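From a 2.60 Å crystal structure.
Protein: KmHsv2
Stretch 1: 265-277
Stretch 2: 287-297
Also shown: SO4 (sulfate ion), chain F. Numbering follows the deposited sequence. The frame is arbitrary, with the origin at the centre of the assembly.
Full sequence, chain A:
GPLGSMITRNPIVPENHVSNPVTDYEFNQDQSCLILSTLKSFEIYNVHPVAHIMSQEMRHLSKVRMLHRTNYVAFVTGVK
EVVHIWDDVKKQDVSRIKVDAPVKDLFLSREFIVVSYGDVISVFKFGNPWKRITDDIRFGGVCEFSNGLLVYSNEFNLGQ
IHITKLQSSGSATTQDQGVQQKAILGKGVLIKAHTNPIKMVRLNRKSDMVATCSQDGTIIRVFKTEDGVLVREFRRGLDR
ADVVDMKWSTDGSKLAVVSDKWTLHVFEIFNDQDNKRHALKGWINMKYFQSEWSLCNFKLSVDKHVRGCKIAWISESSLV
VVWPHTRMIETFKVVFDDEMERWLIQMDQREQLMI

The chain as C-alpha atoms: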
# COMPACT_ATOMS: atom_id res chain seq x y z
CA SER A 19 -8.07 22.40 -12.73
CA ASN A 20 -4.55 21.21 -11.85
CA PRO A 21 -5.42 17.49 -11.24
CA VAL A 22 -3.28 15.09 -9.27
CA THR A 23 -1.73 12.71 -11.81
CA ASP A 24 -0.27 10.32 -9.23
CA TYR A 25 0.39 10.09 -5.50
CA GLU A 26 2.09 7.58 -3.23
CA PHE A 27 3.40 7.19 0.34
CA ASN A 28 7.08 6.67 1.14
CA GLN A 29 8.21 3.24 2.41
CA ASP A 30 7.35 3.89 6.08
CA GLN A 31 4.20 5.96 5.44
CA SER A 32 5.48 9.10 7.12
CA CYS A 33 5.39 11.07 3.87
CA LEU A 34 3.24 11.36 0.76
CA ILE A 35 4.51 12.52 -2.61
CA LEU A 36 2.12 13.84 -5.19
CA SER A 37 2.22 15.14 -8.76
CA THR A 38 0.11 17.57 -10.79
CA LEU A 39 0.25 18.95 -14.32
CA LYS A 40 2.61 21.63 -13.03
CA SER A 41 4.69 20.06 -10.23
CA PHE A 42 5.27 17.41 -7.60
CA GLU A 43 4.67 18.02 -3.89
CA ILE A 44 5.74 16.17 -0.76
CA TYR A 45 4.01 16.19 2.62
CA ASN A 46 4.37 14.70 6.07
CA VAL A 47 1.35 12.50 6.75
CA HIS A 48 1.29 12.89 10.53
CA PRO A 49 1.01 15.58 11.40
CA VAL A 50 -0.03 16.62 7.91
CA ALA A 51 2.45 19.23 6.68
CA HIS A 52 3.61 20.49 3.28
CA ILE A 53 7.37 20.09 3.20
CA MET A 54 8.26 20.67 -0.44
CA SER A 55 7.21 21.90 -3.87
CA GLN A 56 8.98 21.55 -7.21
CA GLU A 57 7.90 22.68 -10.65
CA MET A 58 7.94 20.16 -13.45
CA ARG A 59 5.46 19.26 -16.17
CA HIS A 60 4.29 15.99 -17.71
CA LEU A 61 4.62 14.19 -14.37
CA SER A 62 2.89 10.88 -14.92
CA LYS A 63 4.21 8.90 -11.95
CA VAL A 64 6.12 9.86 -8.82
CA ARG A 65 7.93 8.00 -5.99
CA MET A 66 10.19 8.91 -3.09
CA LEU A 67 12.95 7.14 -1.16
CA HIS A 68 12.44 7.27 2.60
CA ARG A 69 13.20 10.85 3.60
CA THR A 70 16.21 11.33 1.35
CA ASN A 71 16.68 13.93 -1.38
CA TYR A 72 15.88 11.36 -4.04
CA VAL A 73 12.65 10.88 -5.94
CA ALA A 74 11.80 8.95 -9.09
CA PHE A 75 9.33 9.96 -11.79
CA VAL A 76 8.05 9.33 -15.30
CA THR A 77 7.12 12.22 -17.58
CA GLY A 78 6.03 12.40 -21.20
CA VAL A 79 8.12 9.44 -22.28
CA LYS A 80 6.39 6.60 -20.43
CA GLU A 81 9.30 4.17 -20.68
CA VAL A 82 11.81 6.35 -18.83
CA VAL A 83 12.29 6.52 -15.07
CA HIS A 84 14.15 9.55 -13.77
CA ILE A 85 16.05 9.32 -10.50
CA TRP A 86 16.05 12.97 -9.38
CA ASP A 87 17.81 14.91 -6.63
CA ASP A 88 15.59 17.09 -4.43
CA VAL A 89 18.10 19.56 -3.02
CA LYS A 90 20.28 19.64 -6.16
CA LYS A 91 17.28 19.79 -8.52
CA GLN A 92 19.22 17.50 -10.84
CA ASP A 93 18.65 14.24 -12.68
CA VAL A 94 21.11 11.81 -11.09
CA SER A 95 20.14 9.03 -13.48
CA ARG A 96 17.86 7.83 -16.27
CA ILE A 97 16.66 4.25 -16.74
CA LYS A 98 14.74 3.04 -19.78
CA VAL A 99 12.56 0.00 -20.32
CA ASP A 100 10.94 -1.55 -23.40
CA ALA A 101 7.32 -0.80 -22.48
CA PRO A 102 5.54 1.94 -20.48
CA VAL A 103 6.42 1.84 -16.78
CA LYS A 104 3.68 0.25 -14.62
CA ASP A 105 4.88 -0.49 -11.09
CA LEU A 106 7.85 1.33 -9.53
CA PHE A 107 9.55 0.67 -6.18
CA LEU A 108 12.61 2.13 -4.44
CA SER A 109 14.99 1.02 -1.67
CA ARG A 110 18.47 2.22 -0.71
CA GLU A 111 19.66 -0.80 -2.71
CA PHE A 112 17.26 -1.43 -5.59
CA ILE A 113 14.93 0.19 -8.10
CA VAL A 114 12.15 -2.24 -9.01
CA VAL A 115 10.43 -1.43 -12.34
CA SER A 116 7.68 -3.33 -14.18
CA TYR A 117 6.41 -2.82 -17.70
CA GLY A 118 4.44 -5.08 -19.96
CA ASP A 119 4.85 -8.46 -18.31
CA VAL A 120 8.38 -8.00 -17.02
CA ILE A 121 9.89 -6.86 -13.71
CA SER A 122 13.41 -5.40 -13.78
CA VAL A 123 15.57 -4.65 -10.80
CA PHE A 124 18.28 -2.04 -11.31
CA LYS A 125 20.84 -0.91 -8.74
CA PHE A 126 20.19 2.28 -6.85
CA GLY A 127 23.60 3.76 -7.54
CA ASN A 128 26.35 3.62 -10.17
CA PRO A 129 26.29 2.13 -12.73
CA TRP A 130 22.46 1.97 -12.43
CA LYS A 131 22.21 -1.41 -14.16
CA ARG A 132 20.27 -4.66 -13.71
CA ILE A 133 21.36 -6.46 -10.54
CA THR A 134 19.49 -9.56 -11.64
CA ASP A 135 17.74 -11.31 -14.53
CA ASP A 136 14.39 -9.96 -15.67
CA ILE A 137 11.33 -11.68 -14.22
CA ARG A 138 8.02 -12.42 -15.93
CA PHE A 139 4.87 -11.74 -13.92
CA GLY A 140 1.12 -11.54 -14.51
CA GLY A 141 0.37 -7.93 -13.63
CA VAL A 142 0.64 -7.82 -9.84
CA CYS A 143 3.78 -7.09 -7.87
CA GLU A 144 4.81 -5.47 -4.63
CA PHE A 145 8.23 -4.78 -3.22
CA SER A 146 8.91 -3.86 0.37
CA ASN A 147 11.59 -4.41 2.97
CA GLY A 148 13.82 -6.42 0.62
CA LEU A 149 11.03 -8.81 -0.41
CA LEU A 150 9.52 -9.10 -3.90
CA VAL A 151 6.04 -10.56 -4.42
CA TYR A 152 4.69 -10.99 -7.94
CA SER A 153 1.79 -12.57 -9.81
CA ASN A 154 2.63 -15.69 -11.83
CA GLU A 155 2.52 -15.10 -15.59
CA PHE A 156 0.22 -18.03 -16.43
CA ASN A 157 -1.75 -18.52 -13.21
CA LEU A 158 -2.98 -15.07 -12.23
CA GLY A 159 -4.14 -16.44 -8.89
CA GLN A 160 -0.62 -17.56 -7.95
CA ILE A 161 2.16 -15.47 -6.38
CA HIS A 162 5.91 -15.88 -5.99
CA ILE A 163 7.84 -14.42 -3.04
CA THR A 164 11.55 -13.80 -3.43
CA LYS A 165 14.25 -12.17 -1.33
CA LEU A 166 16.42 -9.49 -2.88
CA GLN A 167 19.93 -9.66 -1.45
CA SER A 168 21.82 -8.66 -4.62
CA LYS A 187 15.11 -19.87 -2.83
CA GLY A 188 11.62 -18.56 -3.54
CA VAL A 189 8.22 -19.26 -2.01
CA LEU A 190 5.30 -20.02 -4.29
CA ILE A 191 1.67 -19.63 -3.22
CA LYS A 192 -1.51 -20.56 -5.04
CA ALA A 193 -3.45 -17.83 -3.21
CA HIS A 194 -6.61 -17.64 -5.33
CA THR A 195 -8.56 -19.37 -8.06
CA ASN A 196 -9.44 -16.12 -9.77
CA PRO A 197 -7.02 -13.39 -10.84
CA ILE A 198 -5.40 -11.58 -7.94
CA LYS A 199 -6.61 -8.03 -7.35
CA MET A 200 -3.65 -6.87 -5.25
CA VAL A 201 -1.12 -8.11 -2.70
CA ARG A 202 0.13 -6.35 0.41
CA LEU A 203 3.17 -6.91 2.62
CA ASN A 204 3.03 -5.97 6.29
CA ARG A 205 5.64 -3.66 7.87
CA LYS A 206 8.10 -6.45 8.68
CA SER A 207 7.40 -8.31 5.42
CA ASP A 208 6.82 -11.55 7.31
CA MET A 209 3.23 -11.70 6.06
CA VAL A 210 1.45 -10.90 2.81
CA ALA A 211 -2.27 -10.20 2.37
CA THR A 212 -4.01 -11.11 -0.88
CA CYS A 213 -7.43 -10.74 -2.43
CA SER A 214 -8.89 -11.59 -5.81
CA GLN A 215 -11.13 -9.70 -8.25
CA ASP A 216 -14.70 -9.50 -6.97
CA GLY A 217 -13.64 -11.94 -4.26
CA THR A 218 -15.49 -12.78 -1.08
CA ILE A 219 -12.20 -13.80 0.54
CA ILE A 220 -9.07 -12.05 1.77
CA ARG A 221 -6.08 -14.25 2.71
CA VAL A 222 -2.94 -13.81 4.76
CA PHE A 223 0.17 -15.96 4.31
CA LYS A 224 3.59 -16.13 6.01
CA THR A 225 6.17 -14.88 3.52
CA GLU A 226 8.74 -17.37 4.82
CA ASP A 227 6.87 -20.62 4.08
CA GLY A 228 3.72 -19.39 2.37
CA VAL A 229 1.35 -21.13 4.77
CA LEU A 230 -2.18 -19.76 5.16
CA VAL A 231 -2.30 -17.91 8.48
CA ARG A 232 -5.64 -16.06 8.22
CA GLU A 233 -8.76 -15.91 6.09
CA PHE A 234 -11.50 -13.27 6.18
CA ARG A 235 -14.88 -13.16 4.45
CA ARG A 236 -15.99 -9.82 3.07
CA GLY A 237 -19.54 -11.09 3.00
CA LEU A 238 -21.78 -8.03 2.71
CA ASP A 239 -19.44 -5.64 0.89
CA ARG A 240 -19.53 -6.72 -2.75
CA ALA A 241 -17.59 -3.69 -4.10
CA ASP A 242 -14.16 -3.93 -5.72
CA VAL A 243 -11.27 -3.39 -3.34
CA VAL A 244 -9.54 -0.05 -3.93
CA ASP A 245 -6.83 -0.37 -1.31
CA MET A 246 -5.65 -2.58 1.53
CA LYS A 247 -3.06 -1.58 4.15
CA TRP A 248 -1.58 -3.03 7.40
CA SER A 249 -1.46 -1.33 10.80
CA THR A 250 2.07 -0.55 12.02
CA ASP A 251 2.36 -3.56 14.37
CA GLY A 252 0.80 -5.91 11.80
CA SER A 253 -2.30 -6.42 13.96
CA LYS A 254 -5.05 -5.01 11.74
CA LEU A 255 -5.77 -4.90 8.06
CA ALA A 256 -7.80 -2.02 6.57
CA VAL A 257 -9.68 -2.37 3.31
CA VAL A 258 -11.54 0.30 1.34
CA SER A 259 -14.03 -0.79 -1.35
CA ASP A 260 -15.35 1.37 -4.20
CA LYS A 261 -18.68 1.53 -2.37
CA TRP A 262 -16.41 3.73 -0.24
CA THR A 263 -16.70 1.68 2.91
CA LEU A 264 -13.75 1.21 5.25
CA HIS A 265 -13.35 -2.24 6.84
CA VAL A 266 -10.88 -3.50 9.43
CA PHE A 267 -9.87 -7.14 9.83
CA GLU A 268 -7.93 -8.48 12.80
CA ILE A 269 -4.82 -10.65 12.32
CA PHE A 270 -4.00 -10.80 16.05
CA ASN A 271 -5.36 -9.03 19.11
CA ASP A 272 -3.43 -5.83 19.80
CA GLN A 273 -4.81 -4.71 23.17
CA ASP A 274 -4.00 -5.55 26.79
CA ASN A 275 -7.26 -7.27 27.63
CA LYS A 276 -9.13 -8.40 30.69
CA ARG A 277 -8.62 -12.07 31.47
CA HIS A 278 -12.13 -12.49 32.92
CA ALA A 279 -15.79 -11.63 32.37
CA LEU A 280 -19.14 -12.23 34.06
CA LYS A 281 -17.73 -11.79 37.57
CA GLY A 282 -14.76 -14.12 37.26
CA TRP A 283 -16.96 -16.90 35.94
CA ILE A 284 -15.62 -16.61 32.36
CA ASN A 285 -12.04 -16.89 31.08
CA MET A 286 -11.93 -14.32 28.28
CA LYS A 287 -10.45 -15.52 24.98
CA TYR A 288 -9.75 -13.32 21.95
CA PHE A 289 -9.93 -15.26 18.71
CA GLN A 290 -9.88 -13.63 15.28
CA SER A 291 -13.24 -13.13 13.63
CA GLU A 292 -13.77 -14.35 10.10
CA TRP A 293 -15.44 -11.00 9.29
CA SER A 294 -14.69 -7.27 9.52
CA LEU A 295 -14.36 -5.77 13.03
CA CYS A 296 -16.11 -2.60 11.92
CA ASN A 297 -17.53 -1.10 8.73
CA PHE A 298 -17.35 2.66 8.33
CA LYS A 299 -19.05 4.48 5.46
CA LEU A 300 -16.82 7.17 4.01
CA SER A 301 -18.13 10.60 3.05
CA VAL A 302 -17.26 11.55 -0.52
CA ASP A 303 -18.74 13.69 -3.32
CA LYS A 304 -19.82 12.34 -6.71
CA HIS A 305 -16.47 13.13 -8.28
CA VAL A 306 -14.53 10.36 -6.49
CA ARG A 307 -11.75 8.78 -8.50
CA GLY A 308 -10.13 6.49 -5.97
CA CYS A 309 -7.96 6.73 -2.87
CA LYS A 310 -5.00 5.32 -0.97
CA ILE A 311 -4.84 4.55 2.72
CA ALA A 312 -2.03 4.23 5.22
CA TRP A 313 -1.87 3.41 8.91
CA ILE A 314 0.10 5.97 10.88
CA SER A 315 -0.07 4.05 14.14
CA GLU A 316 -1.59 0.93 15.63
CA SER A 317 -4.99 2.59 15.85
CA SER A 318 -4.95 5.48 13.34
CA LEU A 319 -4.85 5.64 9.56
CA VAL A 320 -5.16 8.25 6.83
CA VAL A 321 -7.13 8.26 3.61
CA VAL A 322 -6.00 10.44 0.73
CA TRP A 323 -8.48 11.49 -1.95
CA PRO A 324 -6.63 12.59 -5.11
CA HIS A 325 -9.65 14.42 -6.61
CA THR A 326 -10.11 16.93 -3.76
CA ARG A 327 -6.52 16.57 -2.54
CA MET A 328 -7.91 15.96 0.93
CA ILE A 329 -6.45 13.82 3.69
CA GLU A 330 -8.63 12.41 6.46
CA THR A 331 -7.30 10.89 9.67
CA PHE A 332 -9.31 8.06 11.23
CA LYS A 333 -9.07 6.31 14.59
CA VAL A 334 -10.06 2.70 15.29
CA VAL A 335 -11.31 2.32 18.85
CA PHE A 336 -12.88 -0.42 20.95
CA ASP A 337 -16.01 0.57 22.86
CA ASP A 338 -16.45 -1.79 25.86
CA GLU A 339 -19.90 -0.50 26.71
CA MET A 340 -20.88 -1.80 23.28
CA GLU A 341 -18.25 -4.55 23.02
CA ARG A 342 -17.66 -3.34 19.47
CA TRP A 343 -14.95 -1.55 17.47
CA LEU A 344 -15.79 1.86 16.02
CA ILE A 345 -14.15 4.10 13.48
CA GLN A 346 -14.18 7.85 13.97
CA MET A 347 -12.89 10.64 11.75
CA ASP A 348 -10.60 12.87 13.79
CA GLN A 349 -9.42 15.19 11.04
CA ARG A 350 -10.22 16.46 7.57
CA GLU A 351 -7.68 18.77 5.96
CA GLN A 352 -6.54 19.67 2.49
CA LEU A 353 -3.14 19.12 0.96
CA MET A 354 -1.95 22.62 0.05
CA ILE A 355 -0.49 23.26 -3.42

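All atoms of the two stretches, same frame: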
# COMPACT_ATOMS: atom_id res chain seq x y z
N HIS A 265 -13.22 -1.03 6.04
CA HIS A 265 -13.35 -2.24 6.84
C HIS A 265 -12.02 -2.56 7.52
O HIS A 265 -10.95 -2.31 6.96
CB HIS A 265 -13.73 -3.44 5.97
CG HIS A 265 -14.92 -3.21 5.08
ND1 HIS A 265 -16.22 -3.40 5.50
CD2 HIS A 265 -14.99 -2.81 3.78
CE1 HIS A 265 -17.04 -3.13 4.51
NE2 HIS A 265 -16.32 -2.77 3.45
N VAL A 266 -12.09 -3.13 8.72
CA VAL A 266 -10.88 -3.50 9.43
C VAL A 266 -10.97 -4.96 9.82
O VAL A 266 -11.97 -5.39 10.39
CB VAL A 266 -10.69 -2.65 10.70
CG1 VAL A 266 -9.52 -3.20 11.51
CG2 VAL A 266 -10.46 -1.19 10.32
N PHE A 267 -9.93 -5.72 9.49
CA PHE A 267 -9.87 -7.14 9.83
C PHE A 267 -8.75 -7.31 10.86
O PHE A 267 -7.75 -6.59 10.83
CB PHE A 267 -9.59 -7.97 8.58
CG PHE A 267 -10.68 -7.91 7.56
CD1 PHE A 267 -11.78 -8.74 7.67
CD2 PHE A 267 -10.63 -6.99 6.52
CE1 PHE A 267 -12.83 -8.66 6.73
CE2 PHE A 267 -11.66 -6.90 5.59
CZ PHE A 267 -12.76 -7.74 5.70
N GLU A 268 -8.92 -8.27 11.76
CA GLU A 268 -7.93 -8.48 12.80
C GLU A 268 -7.07 -9.73 12.61
O GLU A 268 -7.59 -10.84 12.60
CB GLU A 268 -8.65 -8.53 14.15
CG GLU A 268 -7.78 -8.94 15.34
CD GLU A 268 -8.57 -8.95 16.64
OE1 GLU A 268 -8.76 -7.87 17.24
OE2 GLU A 268 -9.03 -10.04 17.05
N ILE A 269 -5.76 -9.53 12.47
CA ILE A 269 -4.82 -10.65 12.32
C ILE A 269 -4.49 -11.23 13.71
O ILE A 269 -4.43 -12.45 13.90
CB ILE A 269 -3.53 -10.21 11.59
CG1 ILE A 269 -3.79 -10.15 10.07
CG2 ILE A 269 -2.39 -11.19 11.88
CD1 ILE A 269 -4.68 -9.01 9.63
N PHE A 270 -4.25 -10.36 14.68
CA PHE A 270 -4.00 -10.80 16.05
C PHE A 270 -4.43 -9.68 16.98
O PHE A 270 -4.35 -8.51 16.62
CB PHE A 270 -2.53 -11.20 16.25
CG PHE A 270 -1.55 -10.05 16.29
CD1 PHE A 270 -1.42 -9.27 17.44
CD2 PHE A 270 -0.72 -9.78 15.20
CE1 PHE A 270 -0.46 -8.25 17.51
CE2 PHE A 270 0.24 -8.77 15.25
CZ PHE A 270 0.36 -8.00 16.42
N ASN A 271 -4.91 -10.04 18.18
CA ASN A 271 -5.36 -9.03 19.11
C ASN A 271 -4.21 -8.19 19.64
O ASN A 271 -3.22 -8.69 20.17
CB ASN A 271 -6.15 -9.64 20.26
CG ASN A 271 -6.86 -8.59 21.07
OD1 ASN A 271 -6.22 -7.75 21.69
ND2 ASN A 271 -8.19 -8.62 21.06
N ASP A 272 -4.38 -6.88 19.47
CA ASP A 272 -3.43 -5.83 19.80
C ASP A 272 -3.42 -5.30 21.24
O ASP A 272 -2.39 -4.93 21.76
CB ASP A 272 -3.73 -4.65 18.87
CG ASP A 272 -2.50 -4.09 18.27
OD1 ASP A 272 -1.48 -4.79 18.32
OD2 ASP A 272 -2.55 -2.97 17.74
N GLN A 273 -4.60 -5.25 21.84
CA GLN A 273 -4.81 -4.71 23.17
C GLN A 273 -4.30 -5.54 24.35
O GLN A 273 -3.87 -6.68 24.21
CB GLN A 273 -6.31 -4.48 23.35
CG GLN A 273 -7.02 -3.96 22.10
CD GLN A 273 -6.71 -2.50 21.82
OE1 GLN A 273 -7.39 -1.60 22.33
NE2 GLN A 273 -5.67 -2.26 21.02
N ASP A 274 -4.36 -4.91 25.53
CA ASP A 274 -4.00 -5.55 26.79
C ASP A 274 -5.39 -5.76 27.36
O ASP A 274 -6.00 -4.84 27.90
CB ASP A 274 -3.21 -4.59 27.69
CG ASP A 274 -2.83 -5.22 29.00
OD1 ASP A 274 -2.16 -6.28 28.99
OD2 ASP A 274 -3.20 -4.67 30.06
N ASN A 275 -5.90 -6.98 27.22
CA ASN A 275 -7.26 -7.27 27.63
C ASN A 275 -7.49 -7.88 28.99
O ASN A 275 -6.57 -8.40 29.63
CB ASN A 275 -7.89 -8.17 26.57
CG ASN A 275 -7.64 -7.66 25.17
OD1 ASN A 275 -8.14 -6.61 24.78
ND2 ASN A 275 -6.84 -8.41 24.41
N LYS A 276 -8.74 -7.83 29.42
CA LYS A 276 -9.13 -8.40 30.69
C LYS A 276 -9.13 -9.91 30.51
O LYS A 276 -9.54 -10.42 29.48
CB LYS A 276 -10.52 -7.92 31.08
CG LYS A 276 -10.65 -6.41 31.12
CD LYS A 276 -11.96 -5.97 31.75
CE LYS A 276 -11.92 -6.19 33.25
NZ LYS A 276 -10.70 -5.54 33.84
N ARG A 277 -8.65 -10.62 31.52
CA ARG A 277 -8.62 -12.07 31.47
C ARG A 277 -9.93 -12.72 31.92
O ARG A 277 -10.12 -13.91 31.74
CB ARG A 277 -7.46 -12.59 32.31
CG ARG A 277 -6.39 -13.35 31.54
CD ARG A 277 -5.75 -12.51 30.43
NE ARG A 277 -6.47 -12.58 29.14
CZ ARG A 277 -6.53 -13.67 28.37
NH1 ARG A 277 -5.93 -14.80 28.74
NH2 ARG A 277 -7.19 -13.64 27.22
N LYS A 287 -11.33 -15.10 26.06
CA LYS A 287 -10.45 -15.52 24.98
C LYS A 287 -10.67 -14.53 23.83
O LYS A 287 -11.78 -14.01 23.66
CB LYS A 287 -10.80 -16.93 24.52
CG LYS A 287 -10.49 -18.00 25.54
CD LYS A 287 -9.01 -18.07 25.80
CE LYS A 287 -8.74 -19.00 26.97
NZ LYS A 287 -7.29 -18.98 27.33
N TYR A 288 -9.63 -14.27 23.06
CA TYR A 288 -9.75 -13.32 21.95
C TYR A 288 -9.32 -13.93 20.62
O TYR A 288 -8.18 -13.75 20.18
CB TYR A 288 -8.93 -12.05 22.24
CG TYR A 288 -9.35 -11.38 23.53
CD1 TYR A 288 -8.86 -11.81 24.77
CD2 TYR A 288 -10.31 -10.36 23.53
CE1 TYR A 288 -9.31 -11.26 25.97
CE2 TYR A 288 -10.78 -9.80 24.72
CZ TYR A 288 -10.27 -10.25 25.94
OH TYR A 288 -10.75 -9.73 27.12
N PHE A 289 -10.23 -14.65 19.99
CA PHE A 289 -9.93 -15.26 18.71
C PHE A 289 -10.29 -14.31 17.58
O PHE A 289 -11.13 -13.42 17.74
CB PHE A 289 -10.67 -16.60 18.57
CG PHE A 289 -10.28 -17.60 19.61
CD1 PHE A 289 -8.94 -17.80 19.95
CD2 PHE A 289 -11.25 -18.36 20.27
CE1 PHE A 289 -8.58 -18.72 20.93
CE2 PHE A 289 -10.89 -19.28 21.24
CZ PHE A 289 -9.56 -19.47 21.57
N GLN A 290 -9.64 -14.50 16.43
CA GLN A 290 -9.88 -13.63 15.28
C GLN A 290 -11.13 -13.97 14.49
O GLN A 290 -11.30 -15.08 14.00
CB GLN A 290 -8.65 -13.64 14.37
CG GLN A 290 -7.47 -12.88 14.97
CD GLN A 290 -7.10 -13.39 16.36
OE1 GLN A 290 -6.65 -14.53 16.52
NE2 GLN A 290 -7.28 -12.54 17.37
N SER A 291 -12.01 -12.97 14.37
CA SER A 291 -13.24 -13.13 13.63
C SER A 291 -12.97 -13.34 12.15
O SER A 291 -11.98 -12.85 11.60
CB SER A 291 -14.13 -11.90 13.77
OG SER A 291 -15.25 -12.01 12.91
N GLU A 292 -13.87 -14.06 11.51
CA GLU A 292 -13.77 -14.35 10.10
C GLU A 292 -14.26 -13.15 9.27
O GLU A 292 -14.03 -13.07 8.07
CB GLU A 292 -14.57 -15.63 9.82
CG GLU A 292 -15.54 -15.61 8.66
CD GLU A 292 -16.30 -16.95 8.51
OE1 GLU A 292 -17.13 -17.07 7.58
OE2 GLU A 292 -16.06 -17.87 9.34
N TRP A 293 -14.91 -12.20 9.95
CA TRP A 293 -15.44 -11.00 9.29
C TRP A 293 -14.82 -9.70 9.82
O TRP A 293 -14.06 -9.70 10.79
CB TRP A 293 -16.96 -10.92 9.48
CG TRP A 293 -17.69 -12.14 9.01
CD1 TRP A 293 -18.01 -12.47 7.72
CD2 TRP A 293 -18.17 -13.22 9.83
NE1 TRP A 293 -18.65 -13.68 7.69
CE2 TRP A 293 -18.76 -14.17 8.96
CE3 TRP A 293 -18.15 -13.49 11.21
CZ2 TRP A 293 -19.33 -15.36 9.43
CZ3 TRP A 293 -18.71 -14.68 11.67
CH2 TRP A 293 -19.30 -15.60 10.78
N SER A 294 -15.16 -8.60 9.16
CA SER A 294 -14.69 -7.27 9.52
C SER A 294 -15.05 -6.89 10.97
O SER A 294 -16.14 -7.19 11.45
CB SER A 294 -15.31 -6.25 8.57
OG SER A 294 -14.99 -4.92 8.96
N LEU A 295 -14.13 -6.22 11.65
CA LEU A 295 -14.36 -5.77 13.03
C LEU A 295 -15.34 -4.62 13.04
O LEU A 295 -16.17 -4.50 13.94
CB LEU A 295 -13.05 -5.30 13.65
CG LEU A 295 -12.45 -6.17 14.75
CD1 LEU A 295 -12.51 -7.64 14.36
CD2 LEU A 295 -11.02 -5.71 15.01
N CYS A 296 -15.24 -3.76 12.03
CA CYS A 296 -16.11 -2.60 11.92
C CYS A 296 -16.17 -2.15 10.47
O CYS A 296 -15.21 -2.31 9.72
CB CYS A 296 -15.59 -1.47 12.81
SG CYS A 296 -13.82 -1.13 12.64
N ASN A 297 -17.31 -1.58 10.09
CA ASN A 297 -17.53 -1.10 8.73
C ASN A 297 -17.97 0.35 8.76
O ASN A 297 -19.08 0.67 9.16
CB ASN A 297 -18.60 -1.95 8.06
CG ASN A 297 -18.33 -3.44 8.19
OD1 ASN A 297 -17.24 -3.92 7.84
ND2 ASN A 297 -19.30 -4.18 8.71
S SO4 F . -9.11 -9.52 34.98
O1 SO4 F . -7.90 -9.33 34.15
O2 SO4 F . -8.94 -10.76 35.76
O3 SO4 F . -9.27 -8.38 35.90
O4 SO4 F . -10.32 -9.62 34.14
O HOH W 1 -11.48 -10.69 15.89
O HOH W 2 -11.42 -9.85 11.58

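The two stretches run antiparallel, joined by a short strand pairing at one end and, beyond it, by side chains and two bridging waters. Together they bury 837 Å² of surface, counting both sides.

The pairing centres on V266. Its carbonyl O accepts a hydrogen bond from L295 N at 2.6 Å, with a nearly straight N-H...O angle of 168°. The bond from V266 N to C296 O is weak, at 3.4 Å. C296 O also lies 3.4 Å from H265 CA in a CA-H...O contact. V266 and C296 point to the same face of the sheet, where V266 CB and C296 SG meet at 4.0 Å. Both residues are buried, which suits their small, apolar side chains. H265 and N297 share the other face. H265 ND1 and N297 OD1 are 2.6 Å apart as modelled, but the orientation of the N297 amide is doubtful.

F267 starts out pointing away from the second stretch. With chi1 in the m well, its ring returns to the turn, and CE1 comes within 3.4 Å of S294 N. The ring is buried and helps cover the backbone there.

E268 is the main polar anchor. Its side chain is extended, with chi1 and chi2 both t, and points toward the second stretch. OE2 accepts a hydrogen bond from Q290 NE2 at 3.1 Å. The aliphatic base of E268 is used too, since CB packs 3.8 Å from L295 CD2. Q290 folds back with chi2 in the p well, so that NE2 also donates to Y288 O at 3.2 Å. Water 1 donates to E268 OE2 at 2.8 Å and accepts from S291 N at 2.8 Å. Water 2 accepts from E268 N at 3.0 Å and donates to W293 O at 2.8 Å and S291 O at 3.1 Å. E268 OE2 thus has two donors, an amide and a water, which suits an acidic oxygen in a buried residue.

Further out, Y288 makes the broadest contact, with 118 Å² covered by the first stretch. Its OH donates to K276 O at 2.7 Å. N275 lies over one face of the ring, with CB 3.2 Å from Y288 CZ. N275 is steadied by its own ND2, which donates to N271 OD1 at 2.9 Å. R277 starts away, but its guanidinium returns, bringing NH2 to 3.4 Å from Y288 CE1. A long aromatic side chain ending in a hydroxyl suits this place, because it offers a flat surface and reaches a backbone carbonyl.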